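Local coordinates for hydrazine synthase gamma subunit (Candidatus Kuenenia stuttgartiensis, PDB 5C2V), which reduces nitric oxide to hydroxylamine, the first half-reaction of hydrazine synthesis, as the dihaem c-type cytochrome subunit of the hydrazine synthase complex, at the interface of chains B and A. Coordinates in Å, arbitrary orientation; residue numbers count along the deposited sequence, not the author numbering. Chains: chain A, Hydrazine synthase gamma subunit; chain B, Hydrazine synthase alpha subunit.

Contact 1: the interface of chains B and A. Residues chain B 142, 144, 200; chain A 28, 31.
This polar alpha-gamma interface within the hydrazine synthase heterotrimer joins B:Arg142 and B:Ile144 of the alpha subunit to A:Glu28 and A:Phe31 of the gamma subunit, a dihaem c-type cytochrome, and so helps hold the complex together. Alpha contributes strand 140-146, probably part of its beta-propeller, and gamma the short helix 26-30 with the residue just after it. The core is a salt bridge: B:Arg142 NE gives its N-H to A:Glu28 OE2 at 2.9 Å, fairly straight at 156°. The carboxylate oxygen lies at the edge of the guanidinium, in its plane, and is approached on its anti side, with the two planes 68° apart. B:Arg142 reaches it as an extended chain after a first turn that sets CG between its own backbone N and carbonyl carbon (chi1 55°). Waters 1 and 2 also bond OE2, and water 2 bonds B:Arg142 NH2 at 2.7 Å. B:Arg200 takes part without touching the carboxylate: its NH1 shares water 1, and water 3 links its NH2 to the other oxygen, OE1. Such a positive surround would favour a charged glutamate. B:Ile144 CD1 packs against one face of the B:Arg142 guanidinium, offset toward its rim, and 3.7 Å from A:Glu28 CG. The same methyl lies 3.9 Å from A:Phe31 CG, over one ring face; on that same side, but displaced beyond the CD2-CE2 edge, B:Arg142 NH1 is 3.8 Å from CE2.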
loop_
_atom_site.group_PDB
_atom_site.type_symbol
_atom_site.label_atom_id
_atom_site.label_comp_id
_atom_site.label_asym_id
_atom_site.label_seq_id
_atom_site.Cartn_x
_atom_site.Cartn_y
_atom_site.Cartn_z
ATOM N N ARG B 142 12.205 34.559 41.573
ATOM C CA ARG B 142 11.224 35.410 42.240
ATOM C C ARG B 142 9.879 35.405 41.519
ATOM O O ARG B 142 9.818 35.337 40.291
ATOM C CB ARG B 142 11.747 36.844 42.357
ATOM C CG ARG B 142 12.165 37.467 41.036
ATOM C CD ARG B 142 12.517 38.937 41.204
ATOM N NE ARG B 142 13.080 39.505 39.982
ATOM C CZ ARG B 142 13.343 40.795 39.810
ATOM N NH1 ARG B 142 13.092 41.661 40.783
ATOM N NH2 ARG B 142 13.856 41.222 38.664
ATOM N N ILE B 144 6.444 37.366 40.559
ATOM C CA ILE B 144 5.971 38.734 40.360
ATOM C C ILE B 144 4.617 38.743 39.659
ATOM O O ILE B 144 4.406 37.985 38.711
ATOM C CB ILE B 144 6.976 39.559 39.519
ATOM C CG1 ILE B 144 8.343 39.611 40.202
ATOM C CG2 ILE B 144 6.453 40.968 39.261
ATOM C CD1 ILE B 144 9.374 40.410 39.436
ATOM N N ARG B 200 5.517 31.455 38.936
ATOM C CA ARG B 200 6.699 32.260 38.652
ATOM C C ARG B 200 6.721 32.707 37.192
ATOM O O ARG B 200 7.058 33.854 36.889
ATOM C CB ARG B 200 7.972 31.480 38.992
ATOM C CG ARG B 200 9.207 31.933 38.227
ATOM C CD ARG B 200 10.469 31.268 38.755
ATOM N NE ARG B 200 11.596 31.427 37.839
ATOM C CZ ARG B 200 12.350 32.519 37.759
ATOM N NH1 ARG B 200 12.097 33.563 38.537
ATOM N NH2 ARG B 200 13.354 32.570 36.894
ATOM N N GLU A 28 8.697 39.659 34.942
ATOM C CA GLU A 28 9.948 40.337 35.267
ATOM C C GLU A 28 10.294 41.385 34.213
ATOM O O GLU A 28 10.882 42.421 34.525
ATOM C CB GLU A 28 11.096 39.333 35.402
ATOM C CG GLU A 28 11.122 38.584 36.723
ATOM C CD GLU A 28 12.266 37.590 36.802
ATOM O OE1 GLU A 28 12.539 36.913 35.789
ATOM O OE2 GLU A 28 12.896 37.489 37.876
ATOM N N PHE A 31 8.147 44.139 34.772
ATOM C CA PHE A 31 8.568 44.727 36.037
ATOM C C PHE A 31 9.568 45.859 35.828
ATOM O O PHE A 31 9.760 46.689 36.716
ATOM C CB PHE A 31 9.168 43.664 36.959
ATOM C CG PHE A 31 9.535 44.181 38.322
ATOM C CD1 PHE A 31 8.554 44.442 39.265
ATOM C CD2 PHE A 31 10.859 44.410 38.659
ATOM C CE1 PHE A 31 8.887 44.920 40.520
ATOM C CE2 PHE A 31 11.199 44.887 39.913
ATOM C CZ PHE A 31 10.212 45.142 40.843
HETATM O O HOH W 1 14.296 35.702 39.370
HETATM O O HOH W 2 15.095 38.957 37.727
HETATM O O HOH W 3 14.052 34.910 35.707
#

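Contact 2: the interface of chains B and A. Residues chain B 10; chain A 5-8.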
loop_
_atom_site.group_PDB
_atom_site.type_symbol
_atom_site.label_atom_id
_atom_site.label_comp_id
_atom_site.label_asym_id
_atom_site.label_seq_id
_atom_site.Cartn_x
_atom_site.Cartn_y
_atom_site.Cartn_z
ATOM N N GLN B 10 37.512 29.137 18.298
ATOM C CA GLN B 10 37.647 27.966 17.441
ATOM C C GLN B 10 37.674 26.696 18.287
ATOM O O GLN B 10 38.491 26.564 19.198
ATOM C CB GLN B 10 38.911 28.068 16.585
ATOM C CG GLN B 10 39.170 26.859 15.701
ATOM C CD GLN B 10 40.431 27.008 14.869
ATOM O OE1 GLN B 10 41.002 28.095 14.778
ATOM N NE2 GLN B 10 40.871 25.914 14.258
ATOM N N VAL A 5 37.813 23.650 8.793
ATOM C CA VAL A 5 38.567 24.793 9.301
ATOM C C VAL A 5 39.959 24.373 9.755
ATOM O O VAL A 5 40.111 23.653 10.744
ATOM C CB VAL A 5 37.851 25.475 10.485
ATOM C CG1 VAL A 5 38.769 26.496 11.146
ATOM C CG2 VAL A 5 36.568 26.133 10.027
ATOM N N ILE A 6 40.973 24.816 9.020
ATOM C CA ILE A 6 42.357 24.550 9.389
ATOM C C ILE A 6 42.904 25.538 10.425
ATOM O O ILE A 6 43.631 25.142 11.337
ATOM C CB ILE A 6 43.276 24.552 8.149
ATOM C CG1 ILE A 6 43.079 25.828 7.328
ATOM C CG2 ILE A 6 43.005 23.327 7.287
ATOM C CD1 ILE A 6 43.936 25.886 6.090
ATOM N N SER A 7 42.558 26.817 10.290
ATOM C CA SER A 7 43.131 27.849 11.152
ATOM C C SER A 7 42.266 29.104 11.253
ATOM O O SER A 7 41.371 29.326 10.439
ATOM C CB SER A 7 44.525 28.237 10.655
ATOM O OG SER A 7 44.458 28.862 9.384
ATOM N N THR A 8 42.550 29.920 12.264
ATOM C CA THR A 8 41.888 31.210 12.432
ATOM C C THR A 8 42.915 32.319 12.641
ATOM O O THR A 8 43.755 32.239 13.537
ATOM C CB THR A 8 40.905 31.199 13.618
ATOM O OG1 THR A 8 39.869 30.239 13.377
ATOM C CG2 THR A 8 40.280 32.574 13.811
HETATM O O HOH W 4 43.818 28.595 14.604
#
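One face of the B:Gln10 carboxamide is turned to the gamma subunit and is met at both its ends: A:Val5 CG1 sits almost straight above the amide nitrogen, 3.8 Å from NE2, and the A:Thr8 hydroxyl comes down beside the amide oxygen from that same side. Water 4 lies somewhat to the other side of the amide plane, also next to the oxygen. Past the nitrogen end is the backbone carbonyl of A:Ile6, whose O is 4.1 Å from NE2 and too distant for a hydrogen bond. The site is a small polar patch of the alpha-gamma interface in hydrazine synthase, where a loop residue near the alpha N-terminus is laid against strand 4-10, the N-terminal arm of the gamma subunit.

The bond that crosses runs from A:Thr8 OG1, the donor, to B:Gln10 OE1 at 2.8 Å. Its C=O···O angle is 122°, but the hydroxyl stands 53° out of the carbonyl plane and so uses no lone pair squarely. A:Thr8 places OG1 there by holding it opposite its own carbonyl carbon and beside its backbone N (chi1 -62°). That leaves the hydroxyl and the main-chain N-H of the same residue both able to serve the one amide oxygen, the first directly and the second through water.

B:Gln10 gets its amide this far by stretching out completely, with CG opposite the backbone N and the next torsion also fully extended. The side chains of B:Gln10 and A:Thr8 run antiparallel alongside each other, while A:Val5 points toward the amide. Water 4 completes a small ring of contacts: it is 2.9 Å from B:Gln10 OE1 and 3.0 Å from A:Thr8 N.

About 43 Å separates the C-alpha centres of contact 1 and contact 2, and they have no residue in common, yet both join the same two chains. On the gamma side they fall early in the sequence, contact 2 on strand 4-10 and contact 1 at helix 26-30 and the residue following it, so the N-terminal stretch of gamma meets alpha at both of these places. On the alpha side, contact 2 uses a loop near the N-terminus and contact 1 strand 140-146 with helix 196-201. Widely spaced holds of this kind should limit rocking of gamma against alpha within the heterotrimer.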